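Glycerol kinase, putative (Plasmodium falciparum, PDB 2W40) probably phosphorylates glycerol at the expense of ATP to give sn-glycerol 3-phosphate, as a member of the FGGY branch of the sugar kinase/Hsp70/actin superfamily. Local coordinates at residues Ala252-Ala257 / Ile293-Asn298; Ser319-Asn324 / Val346-Ala351; Asp397-Asp402 / Glu406-Leu411. All coordinates share one frame; numbering follows the deposited sequence.

Contact 1 (Ala252-Ala257 / Ile293-Asn298); sequences ACIGQA and ICYKFN. With EDO (1,2-ethanediol), chain B.
Ile254 reaches from the last turn of helix 248-255 to the aromatic pair Tyr295 and Phe297, and here the two segments pack most closely. In one of two modelled conformers, the methyl CD1 does the touching: it lies 3.7 Å from Phe297 CE1 and 3.9 Å from Phe297 CZ. Ile254 and Phe297 approach from opposite directions, the methyl slanting against the CE1-CZ side of the ring. The same methyl stands 4.2 Å from Tyr295 CB, and that CB in turn sits at the edge of the Phe297 ring, in its plane. Leu451 of helix 443-455 touches both Ile254 and Phe297 and adds to this apolar cluster. Next to Ile254 on the helix, Cys253 meets Cys294 of the strand, their SG atoms 3.9 Å apart, much too far for a disulfide. Cys294 SG is placed there by a first torsion of -156°, which carries it away from its own backbone N.

In both segments a regular element comes to its end. The helix closes in a Schellman motif, with Ala257 at positive phi and its N bonded to Ile254 O at 3.0 Å, while the edge strand 290-295 of the seven-stranded sheet finishes in a classic beta bulge, Cys294 and Tyr295 both opposite Lys304. The contact thereby sets a helix of the N-terminal FGGY region against a strand of the C-terminal one.

Beyond the bulge the packing gives way to a more open side. Lys296 runs out fully extended, and its NZ donates to both hydroxyls of an ethanediol, 3.0 Å to O1 and 3.1 Å to O2. Asp299 binds the same diol, which probably comes from the crystallisation liquor.

Contact 2 (Ser319-Asn324 / Val346-Ala351); sequences SWLLKN and VIFVPA
Phe348 projects from strand 347-349 toward helix 315-323 and meets two successive helix residues, Trp320 and Leu321, through CZ and CE1 of its ring. The approach to the indole is asymmetric. Trp320 CZ3 lies at the edge of the phenyl ring, near its plane, 4.4 Å from Phe348 CZ, whereas Phe348 CZ comes to the indole at a slant. Leu321 adds its CD2 methyl, 4.4 Å from Phe348 CE1 and oblique to that ring; the same methyl also lies at the edge of the indole, in its plane. The three side chains thus converge on one small apolar patch, while the backbones stay well apart, with 10.5 Å between the CA atoms of Trp320 and Pro350, the nearest pair.

First torsions aim the two helix residues. The indole of Trp320 swings away from its backbone N (chi1 -176°), whereas Leu321 holds CG beside its N (chi1 -68°), and in this way neighbours on the helix bring their ends together. The indole also meets the ring of Phe352, the planes turned by about 40°. Its polar edge is bound across the subunit boundary: NE1 donates to the backbone O of Thr375 of the second subunit, whose Met371 packs on Phe348.

Leu384 and Ala383 of helix 377-403 also touch Phe348, and Pro350, just beyond the strand, centres an inverse gamma turn. Helix 315-323 starts at Gly315, which contacts ADP in another structure of this protein; none is bound to this chain. This apolar helix-on-strand packing belongs to the C-terminal, actin-like ATPase domain of the FGGY kinases, where two subunits meet.

Contact 3 (Asp397-Asp402 / Glu406-Leu411); sequences DSLTSD and EMLHVL. With EDO (1,2-ethanediol), chain D.
Leu399 and Leu408 meet by their branched ends, their side chains crossing at about a right angle. Leu399 CD2 is 4.1 Å from Leu408 CG, and Leu399 CD1 is 4.1 Å from Leu408 CD1. The two residues use different first torsions to get there. Leu399 turns CG away from its backbone N (chi1 170°) and so reaches out from the helix, while Leu408 keeps CG beside its N (chi1 -87°), which brings its end nearer the helix than the start of the side chain would suggest.

This is a helix-to-strand connection folding back on itself: the last turns of helix 377-403 are met by the loop leading into strand 411-414, and both leucines rest on Ile276 of strand 272-279 in the same sheet.

Nearer the surface, Thr400 lays its methyl CG2 against the loop backbone, 4.2 Å from Met407 CA, and gives its OG1 to the helix by a hydrogen bond with Val396 O. On another flank of the helix an ethanediol, probably from the crystallisation liquor, bridges two consecutive residues, its O1 donating to Asp397 OD2 at 2.8 Å in one of two modelled conformers and its O2 to Ser398 OG at 2.7 Å.

From the N terminus, the chain runs through the N-terminal FGGY region, and contact 1, which begins there, closes a loop of 35 residues containing strands 264-268 and 272-279, joining that region to the C-terminal one. Contact 2 closes a shorter loop of 21 residues around helix 333-339, tying helix 315-323 to strand 347-349. Contact 3 closes the shortest loop, just three residues at the end of helix 377-403. The three loops follow in series; none nests in or crosses another. Contacts 1 and 2 lie on opposite sides of the chain's centre, their centres about 32 Å apart, whereas contacts 1 and 3 come within about 7 Å at their nearest atoms.

Contact 1 (Ala252-Ala257 / Ile293-Asn298)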
ATOM      1  N   ALA C 252     -24.746 -18.173  12.791  1.00 10.22           N
ATOM      2  CA  ALA C 252     -25.371 -17.172  11.973  1.00 11.27           C
ATOM      3  C   ALA C 252     -26.409 -17.759  11.005  1.00 11.09           C
ATOM      4  O   ALA C 252     -27.434 -17.087  10.655  1.00 12.16           O
ATOM      5  CB  ALA C 252     -24.269 -16.428  11.199  1.00 11.27           C
ATOM      6  N   CYS C 253     -26.216 -18.980  10.518  1.00  8.81           N
ATOM      7  CA  CYS C 253     -27.232 -19.768   9.768  1.00 12.04           C
ATOM      8  C   CYS C 253     -28.498 -19.996  10.576  1.00 12.35           C
ATOM      9  O   CYS C 253     -29.597 -19.804  10.068  1.00 13.50           O
ATOM     10  CB  CYS C 253     -26.723 -21.118   9.324  1.00 13.35           C
ATOM     11  SG  CYS C 253     -25.322 -21.039   8.175  1.00 14.55           S
ATOM     12  N   ILE C 254     -28.335 -20.273  11.871  1.00 10.27           N
ATOM     13  CA  ILE C 254     -29.523 -20.474  12.689  0.50 11.48           C
ATOM     14  C   ILE C 254     -30.182 -19.110  12.958  1.00 11.49           C
ATOM     15  O   ILE C 254     -31.417 -19.013  12.850  1.00 13.18           O
ATOM     16  CB  ILE C 254     -29.219 -21.266  13.963  0.50 10.40           C
ATOM     17  CG1 ILE C 254     -28.714 -22.669  13.634  0.50 10.19           C
ATOM     18  CG2 ILE C 254     -30.478 -21.458  14.838  0.50  9.77           C
ATOM     19  CD1 ILE C 254     -28.327 -23.451  14.900  0.50 12.10           C
ATOM     20  N   GLY C 255     -29.410 -18.102  13.280  1.00 12.07           N
ATOM     21  CA  GLY C 255     -29.943 -16.743  13.437  1.00 12.84           C
ATOM     22  C   GLY C 255     -30.590 -16.102  12.223  1.00 15.56           C
ATOM     23  O   GLY C 255     -31.434 -15.195  12.397  1.00 17.86           O
ATOM     24  N   GLN C 256     -30.216 -16.575  11.034  1.00 14.40           N
ATOM     25  CA  GLN C 256     -30.803 -16.042   9.779  1.00 15.00           C
ATOM     26  C   GLN C 256     -31.985 -16.994   9.367  1.00 15.39           C
ATOM     27  O   GLN C 256     -32.587 -16.798   8.284  1.00 18.85           O
ATOM     28  CB  GLN C 256     -29.768 -16.022   8.700  1.00 16.02           C
ATOM     29  CG  GLN C 256     -28.705 -14.971   8.727  1.00 17.63           C
ATOM     30  CD  GLN C 256     -29.149 -13.684   8.060  1.00 17.27           C
ATOM     31  OE1 GLN C 256     -28.331 -12.880   7.651  1.00 25.55           O
ATOM     32  NE2 GLN C 256     -30.397 -13.478   8.018  1.00 20.25           N
ATOM     33  N   ALA C 257     -32.211 -18.074  10.096  1.00 17.28           N
ATOM     34  CA  ALA C 257     -33.224 -19.150   9.781  1.00 16.47           C
ATOM     35  C   ALA C 257     -33.065 -19.752   8.380  1.00 17.63           C
ATOM     36  O   ALA C 257     -34.059 -19.977   7.715  1.00 19.33           O
ATOM     37  CB  ALA C 257     -34.698 -18.649   9.922  1.00 17.37           C
ATOM     38  N   ILE C 293     -20.641 -29.155   8.311  1.00  8.72           N
ATOM     39  CA  ILE C 293     -21.885 -29.448   8.995  1.00  9.69           C
ATOM     40  C   ILE C 293     -22.597 -28.084   9.215  1.00  9.76           C
ATOM     41  O   ILE C 293     -21.927 -27.125   9.703  1.00  9.72           O
ATOM     42  CB  ILE C 293     -21.711 -30.081  10.373  1.00 11.32           C
ATOM     43  CG1 ILE C 293     -20.988 -31.427  10.334  1.00 14.58           C
ATOM     44  CG2 ILE C 293     -23.079 -30.150  11.066  1.00 11.24           C
ATOM     45  CD1 ILE C 293     -21.696 -32.460   9.637  1.00 14.35           C
ATOM     46  N   CYS C 294     -23.851 -27.919   8.784  1.00  9.29           N
ATOM     47  CA  CYS C 294     -24.597 -26.728   9.119  1.00  9.43           C
ATOM     48  C   CYS C 294     -25.085 -26.735  10.581  1.00  9.19           C
ATOM     49  O   CYS C 294     -24.803 -25.790  11.365  1.00 10.42           O
ATOM     50  CB  CYS C 294     -25.750 -26.543   8.158  1.00 10.98           C
ATOM     51  SG  CYS C 294     -26.325 -24.825   8.011  1.00 14.39           S
ATOM     52  N   TYR C 295     -25.775 -27.802  10.988  1.00  9.90           N
ATOM     53  CA  TYR C 295     -26.203 -27.975  12.385  1.00  9.15           C
ATOM     54  C   TYR C 295     -26.722 -29.403  12.529  1.00 10.01           C
ATOM     55  O   TYR C 295     -27.099 -30.039  11.546  1.00  9.89           O
ATOM     56  CB  TYR C 295     -27.255 -26.898  12.766  1.00 11.03           C
ATOM     57  CG  TYR C 295     -28.401 -26.757  11.759  1.00 10.89           C
ATOM     58  CD1 TYR C 295     -29.445 -27.687  11.724  1.00 14.91           C
ATOM     59  CD2 TYR C 295     -28.371 -25.797  10.777  1.00 14.56           C
ATOM     60  CE1 TYR C 295     -30.405 -27.590  10.740  1.00 14.54           C
ATOM     61  CE2 TYR C 295     -29.378 -25.711   9.824  1.00 11.00           C
ATOM     62  CZ  TYR C 295     -30.390 -26.599   9.828  1.00 11.46           C
ATOM     63  OH  TYR C 295     -31.426 -26.526   8.827  1.00 15.41           O
ATOM     64  N   LYS C 296     -26.814 -29.857  13.768  1.00  9.20           N
ATOM     65  CA  LYS C 296     -27.468 -31.094  14.184  1.00  9.31           C
ATOM     66  C   LYS C 296     -27.929 -30.766  15.565  1.00  9.51           C
ATOM     67  O   LYS C 296     -27.193 -30.832  16.480  1.00  9.64           O
ATOM     68  CB  LYS C 296     -26.496 -32.301  14.202  1.00 10.06           C
ATOM     69  CG  LYS C 296     -27.109 -33.627  14.653  1.00  9.14           C
ATOM     70  CD  LYS C 296     -26.122 -34.734  14.702  1.00 10.47           C
ATOM     71  CE  LYS C 296     -26.630 -35.825  15.547  1.00 12.24           C
ATOM     72  NZ  LYS C 296     -25.838 -37.083  15.526  1.00 12.81           N
ATOM     73  N   PHE C 297     -29.212 -30.455  15.709  1.00 10.83           N
ATOM     74  CA  PHE C 297     -29.664 -30.009  17.011  1.00  9.95           C
ATOM     75  C   PHE C 297     -29.563 -31.120  18.098  1.00 10.05           C
ATOM     76  O   PHE C 297     -29.080 -30.854  19.200  1.00  9.82           O
ATOM     77  CB  PHE C 297     -31.162 -29.457  16.933  1.00 12.08           C
ATOM     78  CG  PHE C 297     -31.306 -28.089  16.341  1.00 14.04           C
ATOM     79  CD1 PHE C 297     -30.460 -27.598  15.389  1.00 14.36           C
ATOM     80  CD2 PHE C 297     -32.347 -27.271  16.713  1.00 19.44           C
ATOM     81  CE1 PHE C 297     -30.621 -26.375  14.797  1.00 17.11           C
ATOM     82  CE2 PHE C 297     -32.483 -26.001  16.146  1.00 18.92           C
ATOM     83  CZ  PHE C 297     -31.629 -25.575  15.154  1.00 18.29           C
ATOM     84  N   ASN C 298     -30.213 -32.254  17.820  1.00 11.45           N
ATOM     85  CA  ASN C 298     -30.364 -33.375  18.727  1.00 11.82           C
ATOM     86  C   ASN C 298     -29.660 -34.631  18.235  1.00 12.09           C
ATOM     87  O   ASN C 298     -29.420 -34.819  17.035  1.00 11.58           O
ATOM     88  CB  ASN C 298     -31.859 -33.690  18.929  1.00 11.72           C
ATOM     89  CG  ASN C 298     -32.621 -32.518  19.557  1.00 16.15           C
ATOM     90  OD1 ASN C 298     -32.121 -31.797  20.464  1.00 14.85           O
ATOM     91  ND2 ASN C 298     -33.836 -32.308  19.065  1.00 20.55           N
TER
HETATM   92  C1  EDO B1502     -23.378 -35.423  17.735  1.00 14.88           C
HETATM   93  O1  EDO B1502     -23.186 -36.097  16.449  1.00 12.27           O
HETATM   94  C2  EDO B1502     -23.716 -36.436  18.822  1.00 15.17           C
HETATM   95  O2  EDO B1502     -25.054 -36.845  18.530  1.00 15.66           O

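Contact 2 (Ser319-Asn324 / Val346-Ala351)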
ATOM      1  N   SER C 319      -9.022  -3.603  10.127  1.00 10.90           N
ATOM      2  CA  SER C 319      -8.208  -3.475  11.337  1.00 11.29           C
ATOM      3  C   SER C 319      -6.726  -3.160  11.046  1.00 12.08           C
ATOM      4  O   SER C 319      -6.091  -2.432  11.767  1.00 13.26           O
ATOM      5  CB  SER C 319      -8.359  -4.694  12.235  1.00 13.72           C
ATOM      6  OG  SER C 319      -9.753  -4.747  12.649  1.00 19.63           O
ATOM      7  N   TRP C 320      -6.235  -3.820   9.982  1.00 10.97           N
ATOM      8  CA  TRP C 320      -4.893  -3.570   9.517  1.00 10.01           C
ATOM      9  C   TRP C 320      -4.706  -2.097   9.042  1.00 10.83           C
ATOM     10  O   TRP C 320      -3.733  -1.410   9.370  1.00 11.94           O
ATOM     11  CB  TRP C 320      -4.462  -4.559   8.490  1.00  9.83           C
ATOM     12  CG  TRP C 320      -3.053  -4.434   8.019  1.00 11.04           C
ATOM     13  CD1 TRP C 320      -1.954  -5.098   8.500  1.00 11.84           C
ATOM     14  CD2 TRP C 320      -2.609  -3.641   6.927  1.00 11.57           C
ATOM     15  NE1 TRP C 320      -0.840  -4.727   7.800  1.00 13.10           N
ATOM     16  CE2 TRP C 320      -1.218  -3.862   6.803  1.00 12.56           C
ATOM     17  CE3 TRP C 320      -3.250  -2.807   6.017  1.00 13.12           C
ATOM     18  CZ2 TRP C 320      -0.476  -3.239   5.843  1.00 15.71           C
ATOM     19  CZ3 TRP C 320      -2.454  -2.142   5.055  1.00 12.95           C
ATOM     20  CH2 TRP C 320      -1.127  -2.414   4.956  1.00 12.70           C
ATOM     21  N   LEU C 321      -5.679  -1.629   8.299  1.00  9.21           N
ATOM     22  CA  LEU C 321      -5.716  -0.240   7.807  1.00  9.77           C
ATOM     23  C   LEU C 321      -5.697   0.715   8.976  1.00 10.70           C
ATOM     24  O   LEU C 321      -5.021   1.714   8.926  1.00 12.31           O
ATOM     25  CB  LEU C 321      -6.940  -0.012   6.940  1.00  8.59           C
ATOM     26  CG  LEU C 321      -6.965  -0.753   5.584  1.00 10.17           C
ATOM     27  CD1 LEU C 321      -8.377  -0.573   4.987  1.00 13.56           C
ATOM     28  CD2 LEU C 321      -5.913  -0.203   4.621  1.00 10.68           C
ATOM     29  N   LEU C 322      -6.510   0.451   9.986  1.00 13.41           N
ATOM     30  CA  LEU C 322      -6.601   1.327  11.144  1.00 14.55           C
ATOM     31  C   LEU C 322      -5.232   1.328  11.851  1.00 14.66           C
ATOM     32  O   LEU C 322      -4.695   2.355  12.281  1.00 15.62           O
ATOM     33  CB  LEU C 322      -7.629   0.728  12.100  1.00 15.90           C
ATOM     34  CG  LEU C 322      -7.892   1.508  13.367  1.00 15.57           C
ATOM     35  CD1 LEU C 322      -8.381   2.930  13.042  1.00 18.10           C
ATOM     36  CD2 LEU C 322      -8.924   0.742  14.250  1.00 19.09           C
ATOM     37  N   LYS C 323      -4.642   0.161  12.077  1.00 15.65           N
ATOM     38  CA  LYS C 323      -3.408   0.118  12.819  1.00 15.55           C
ATOM     39  C   LYS C 323      -2.295   0.896  12.116  1.00 16.52           C
ATOM     40  O   LYS C 323      -1.414   1.472  12.789  1.00 17.27           O
ATOM     41  CB  LYS C 323      -2.995  -1.318  12.937  1.00 16.66           C
ATOM     42  CG  LYS C 323      -1.687  -1.581  13.628  1.00 17.76           C
ATOM     43  CD  LYS C 323      -1.327  -3.131  13.685  1.00 22.79           C
ATOM     44  CE  LYS C 323       0.257  -3.478  14.097  1.00 23.15           C
ATOM     45  NZ  LYS C 323       0.544  -3.327  15.630  1.00 33.20           N
ATOM     46  N   ASN C 324      -2.290   0.859  10.771  1.00 13.62           N
ATOM     47  CA  ASN C 324      -1.251   1.482   9.956  1.00 13.50           C
ATOM     48  C   ASN C 324      -1.667   2.839   9.405  1.00 13.65           C
ATOM     49  O   ASN C 324      -0.965   3.387   8.555  1.00 12.03           O
ATOM     50  CB  ASN C 324      -0.831   0.511   8.886  1.00 13.88           C
ATOM     51  CG  ASN C 324      -0.240  -0.728   9.499  1.00 15.57           C
ATOM     52  OD1 ASN C 324      -0.897  -1.815   9.595  1.00 24.24           O
ATOM     53  ND2 ASN C 324       0.863  -0.548  10.114  1.00 10.79           N
ATOM     54  N   VAL C 346      -7.041   1.771  -8.726  1.00 11.60           N
ATOM     55  CA  VAL C 346      -6.292   1.006  -7.707  1.00 10.41           C
ATOM     56  C   VAL C 346      -7.035  -0.298  -7.388  1.00 10.28           C
ATOM     57  O   VAL C 346      -8.290  -0.303  -7.243  1.00  9.94           O
ATOM     58  CB  VAL C 346      -6.052   1.820  -6.406  1.00 10.42           C
ATOM     59  CG1 VAL C 346      -5.416   0.960  -5.242  1.00  9.83           C
ATOM     60  CG2 VAL C 346      -5.132   3.067  -6.778  1.00 13.76           C
ATOM     61  N   ILE C 347      -6.283  -1.396  -7.247  1.00  8.44           N
ATOM     62  CA  ILE C 347      -6.815  -2.652  -6.828  1.00  9.34           C
ATOM     63  C   ILE C 347      -5.997  -3.096  -5.674  1.00  8.44           C
ATOM     64  O   ILE C 347      -4.752  -3.021  -5.690  1.00  9.00           O
ATOM     65  CB  ILE C 347      -6.818  -3.731  -7.962  1.00  9.55           C
ATOM     66  CG1 ILE C 347      -7.624  -3.233  -9.140  1.00 12.13           C
ATOM     67  CG2 ILE C 347      -7.209  -5.115  -7.440  1.00 10.41           C
ATOM     68  CD1 ILE C 347      -7.462  -3.916 -10.342  1.00 16.15           C
ATOM     69  N   PHE C 348      -6.679  -3.653  -4.721  1.00  8.25           N
ATOM     70  CA  PHE C 348      -6.052  -4.179  -3.465  1.00  8.52           C
ATOM     71  C   PHE C 348      -6.458  -5.636  -3.353  1.00 10.52           C
ATOM     72  O   PHE C 348      -7.629  -5.915  -3.104  1.00 10.44           O
ATOM     73  CB  PHE C 348      -6.542  -3.371  -2.247  1.00 10.13           C
ATOM     74  CG  PHE C 348      -5.693  -3.478  -0.985  1.00  7.02           C
ATOM     75  CD1 PHE C 348      -5.611  -2.406  -0.150  1.00 10.44           C
ATOM     76  CD2 PHE C 348      -5.069  -4.621  -0.592  1.00 12.69           C
ATOM     77  CE1 PHE C 348      -4.927  -2.482   1.011  1.00 11.81           C
ATOM     78  CE2 PHE C 348      -4.298  -4.672   0.529  1.00 13.31           C
ATOM     79  CZ  PHE C 348      -4.257  -3.591   1.366  1.00 11.18           C
ATOM     80  N   VAL C 349      -5.495  -6.542  -3.524  1.00  9.42           N
ATOM     81  CA  VAL C 349      -5.789  -7.947  -3.394  1.00 10.91           C
ATOM     82  C   VAL C 349      -5.553  -8.271  -1.922  1.00 11.86           C
ATOM     83  O   VAL C 349      -4.416  -8.338  -1.532  1.00 13.20           O
ATOM     84  CB  VAL C 349      -4.948  -8.846  -4.343  1.00 11.37           C
ATOM     85  CG1 VAL C 349      -5.232 -10.324  -4.104  1.00 11.70           C
ATOM     86  CG2 VAL C 349      -5.113  -8.436  -5.794  1.00 11.80           C
ATOM     87  N   PRO C 350      -6.636  -8.370  -1.092  1.00 13.78           N
ATOM     88  CA  PRO C 350      -6.501  -8.409   0.381  1.00 15.18           C
ATOM     89  C   PRO C 350      -6.193  -9.894   0.779  1.00 15.71           C
ATOM     90  O   PRO C 350      -7.144 -10.782   0.868  1.00 20.34           O
ATOM     91  CB  PRO C 350      -7.910  -7.971   0.896  1.00 16.28           C
ATOM     92  CG  PRO C 350      -8.713  -7.604  -0.339  1.00 16.37           C
ATOM     93  CD  PRO C 350      -8.045  -8.421  -1.463  1.00 14.12           C
ATOM     94  N   ALA C 351      -4.919 -10.190   0.807  1.00 12.50           N
ATOM     95  CA  ALA C 351      -4.401 -11.620   0.888  1.00 10.64           C
ATOM     96  C   ALA C 351      -3.347 -11.667   2.000  1.00  9.20           C
ATOM     97  O   ALA C 351      -2.353 -12.333   1.880  1.00 11.39           O
ATOM     98  CB  ALA C 351      -3.878 -12.183  -0.426  1.00 11.90           C
TER

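Contact 3 (Asp397-Asp402 / Glu406-Leu411)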
ATOM      1  N   ASP C 397     -19.753 -17.698  -7.772  1.00 12.35           N
ATOM      2  CA  ASP C 397     -19.602 -18.446  -9.003  0.50 12.36           C
ATOM      3  C   ASP C 397     -19.348 -19.940  -8.722  1.00 13.49           C
ATOM      4  O   ASP C 397     -19.916 -20.823  -9.421  1.00 13.39           O
ATOM      5  CB  ASP C 397     -18.512 -17.853  -9.882  0.50 13.46           C
ATOM      6  CG  ASP C 397     -18.919 -16.533 -10.552  0.50 16.11           C
ATOM      7  OD1 ASP C 397     -20.141 -16.219 -10.687  0.50 19.79           O
ATOM      8  OD2 ASP C 397     -17.990 -15.791 -10.918  0.50 21.70           O
ATOM      9  N   SER C 398     -18.506 -20.258  -7.720  1.00 11.83           N
ATOM     10  CA  SER C 398     -18.294 -21.633  -7.380  1.00 11.74           C
ATOM     11  C   SER C 398     -19.622 -22.283  -6.886  1.00 11.34           C
ATOM     12  O   SER C 398     -19.914 -23.423  -7.183  1.00 13.86           O
ATOM     13  CB  SER C 398     -17.170 -21.737  -6.307  1.00 10.59           C
ATOM     14  OG  SER C 398     -15.924 -21.374  -6.837  1.00 12.69           O
ATOM     15  N   LEU C 399     -20.347 -21.572  -6.046  1.00 12.31           N
ATOM     16  CA  LEU C 399     -21.534 -22.081  -5.408  1.00 12.46           C
ATOM     17  C   LEU C 399     -22.558 -22.406  -6.486  1.00 13.07           C
ATOM     18  O   LEU C 399     -23.213 -23.457  -6.424  1.00 15.45           O
ATOM     19  CB  LEU C 399     -22.132 -21.046  -4.491  1.00 13.22           C
ATOM     20  CG  LEU C 399     -23.483 -21.247  -3.874  1.00 16.60           C
ATOM     21  CD1 LEU C 399     -23.627 -20.241  -2.666  1.00 17.98           C
ATOM     22  CD2 LEU C 399     -24.606 -21.061  -4.851  1.00 20.15           C
ATOM     23  N   THR C 400     -22.766 -21.500  -7.449  1.00 13.79           N
ATOM     24  CA  THR C 400     -23.787 -21.785  -8.487  1.00 14.44           C
ATOM     25  C   THR C 400     -23.353 -22.995  -9.300  1.00 14.34           C
ATOM     26  O   THR C 400     -24.180 -23.832  -9.667  1.00 15.95           O
ATOM     27  CB  THR C 400     -24.141 -20.564  -9.334  1.00 15.52           C
ATOM     28  OG1 THR C 400     -22.974 -20.053  -9.942  1.00 16.87           O
ATOM     29  CG2 THR C 400     -24.784 -19.458  -8.465  1.00 14.44           C
ATOM     30  N   SER C 401     -22.060 -23.153  -9.585  1.00 14.74           N
ATOM     31  CA  SER C 401     -21.581 -24.353 -10.266  0.50 15.48           C
ATOM     32  C   SER C 401     -21.810 -25.620  -9.492  1.00 15.62           C
ATOM     33  O   SER C 401     -22.374 -26.618 -10.005  1.00 15.79           O
ATOM     34  CB  SER C 401     -20.096 -24.216 -10.584  0.50 15.74           C
ATOM     35  OG  SER C 401     -19.591 -25.372 -11.250  0.50 16.96           O
ATOM     36  N   ASP C 402     -21.349 -25.632  -8.254  1.00 15.18           N
ATOM     37  CA  ASP C 402     -21.544 -26.785  -7.392  1.00 16.27           C
ATOM     38  C   ASP C 402     -23.025 -27.147  -7.168  1.00 17.94           C
ATOM     39  O   ASP C 402     -23.348 -28.358  -7.048  1.00 19.84           O
ATOM     40  CB  ASP C 402     -20.920 -26.545  -6.043  1.00 15.83           C
ATOM     41  CG  ASP C 402     -19.408 -26.714  -6.025  1.00 18.36           C
ATOM     42  OD1 ASP C 402     -18.869 -27.513  -6.863  1.00 14.19           O
ATOM     43  OD2 ASP C 402     -18.826 -26.113  -5.105  1.00 15.76           O
ATOM     44  N   GLU C 406     -28.363 -21.385 -11.916  1.00 26.97           N
ATOM     45  CA  GLU C 406     -27.873 -20.231 -12.669  1.00 29.43           C
ATOM     46  C   GLU C 406     -27.725 -19.025 -11.759  1.00 30.07           C
ATOM     47  O   GLU C 406     -26.830 -18.195 -11.965  1.00 32.01           O
ATOM     48  CB  GLU C 406     -28.866 -19.914 -13.796  1.00 32.28           C
ATOM     49  CG  GLU C 406     -28.180 -19.697 -15.114  1.00 38.66           C
ATOM     50  CD  GLU C 406     -28.175 -20.939 -15.995  1.00 46.75           C
ATOM     51  OE1 GLU C 406     -27.261 -21.809 -15.832  1.00 52.26           O
ATOM     52  OE2 GLU C 406     -29.060 -21.012 -16.907  1.00 52.00           O
ATOM     53  N   MET C 407     -28.530 -18.941 -10.710  1.00 29.86           N
ATOM     54  CA  MET C 407     -28.470 -17.819  -9.765  1.00 30.78           C
ATOM     55  C   MET C 407     -28.996 -18.155  -8.369  1.00 29.24           C
ATOM     56  O   MET C 407     -29.752 -19.102  -8.178  1.00 28.44           O
ATOM     57  CB  MET C 407     -29.325 -16.630 -10.317  1.00 32.23           C
ATOM     58  CG  MET C 407     -30.857 -17.065 -10.626  1.00 35.61           C
ATOM     59  SD  MET C 407     -32.240 -16.567  -9.516  1.00 41.32           S
ATOM     60  CE  MET C 407     -32.398 -14.814  -9.896  1.00 37.62           C
ATOM     61  N   LEU C 408     -28.603 -17.369  -7.353  1.00 27.26           N
ATOM     62  CA  LEU C 408     -29.269 -17.440  -6.062  1.00 27.56           C
ATOM     63  C   LEU C 408     -30.441 -16.466  -6.069  1.00 27.13           C
ATOM     64  O   LEU C 408     -30.280 -15.320  -6.480  1.00 28.98           O
ATOM     65  CB  LEU C 408     -28.275 -17.033  -4.932  1.00 27.06           C
ATOM     66  CG  LEU C 408     -27.382 -18.057  -4.329  1.00 26.09           C
ATOM     67  CD1 LEU C 408     -26.424 -17.272  -3.374  1.00 23.12           C
ATOM     68  CD2 LEU C 408     -28.116 -19.215  -3.577  1.00 22.88           C
ATOM     69  N   HIS C 409     -31.599 -16.872  -5.540  1.00 27.27           N
ATOM     70  CA  HIS C 409     -32.749 -15.946  -5.480  1.00 27.19           C
ATOM     71  C   HIS C 409     -32.577 -14.786  -4.505  1.00 25.92           C
ATOM     72  O   HIS C 409     -32.965 -13.620  -4.797  1.00 25.01           O
ATOM     73  CB  HIS C 409     -34.073 -16.713  -5.233  1.00 29.95           C
ATOM     74  CG  HIS C 409     -34.491 -17.517  -6.420  1.00 35.98           C
ATOM     75  ND1 HIS C 409     -34.764 -16.937  -7.650  1.00 42.28           N
ATOM     76  CD2 HIS C 409     -34.609 -18.857  -6.600  1.00 41.81           C
ATOM     77  CE1 HIS C 409     -35.060 -17.889  -8.526  1.00 45.26           C
ATOM     78  NE2 HIS C 409     -34.975 -19.063  -7.916  1.00 44.69           N
ATOM     79  N   VAL C 410     -31.984 -15.078  -3.336  1.00 23.14           N
ATOM     80  CA  VAL C 410     -31.604 -14.011  -2.457  1.00 21.58           C
ATOM     81  C   VAL C 410     -30.367 -14.525  -1.688  1.00 21.83           C
ATOM     82  O   VAL C 410     -30.201 -15.763  -1.520  1.00 22.29           O
ATOM     83  CB  VAL C 410     -32.692 -13.542  -1.579  1.00 20.14           C
ATOM     84  CG1 VAL C 410     -33.115 -14.632  -0.506  1.00 21.22           C
ATOM     85  CG2 VAL C 410     -32.281 -12.315  -0.885  1.00 23.29           C
ATOM     86  N   LEU C 411     -29.508 -13.590  -1.300  1.00 18.15           N
ATOM     87  CA  LEU C 411     -28.437 -13.867  -0.384  1.00 16.42           C
ATOM     88  C   LEU C 411     -28.781 -13.083   0.825  1.00 15.44           C
ATOM     89  O   LEU C 411     -28.863 -11.864   0.733  1.00 17.46           O
ATOM     90  CB  LEU C 411     -27.052 -13.436  -0.985  1.00 14.35           C
ATOM     91  CG  LEU C 411     -25.807 -13.794  -0.104  1.00 14.22           C
ATOM     92  CD1 LEU C 411     -25.782 -15.355   0.139  1.00 15.75           C
ATOM     93  CD2 LEU C 411     -24.468 -13.198  -0.804  1.00 11.57           C
TER
HETATM   94  C1  EDO D1516     -14.423 -17.681 -10.147  1.00 27.36           C
HETATM   95  O1  EDO D1516     -15.398 -16.739 -10.755  1.00 36.34           O
HETATM   96  C2  EDO D1516     -14.871 -18.555  -8.952  1.00 22.80           C
HETATM   97  O2  EDO D1516     -15.058 -20.001  -9.016  1.00 26.01           O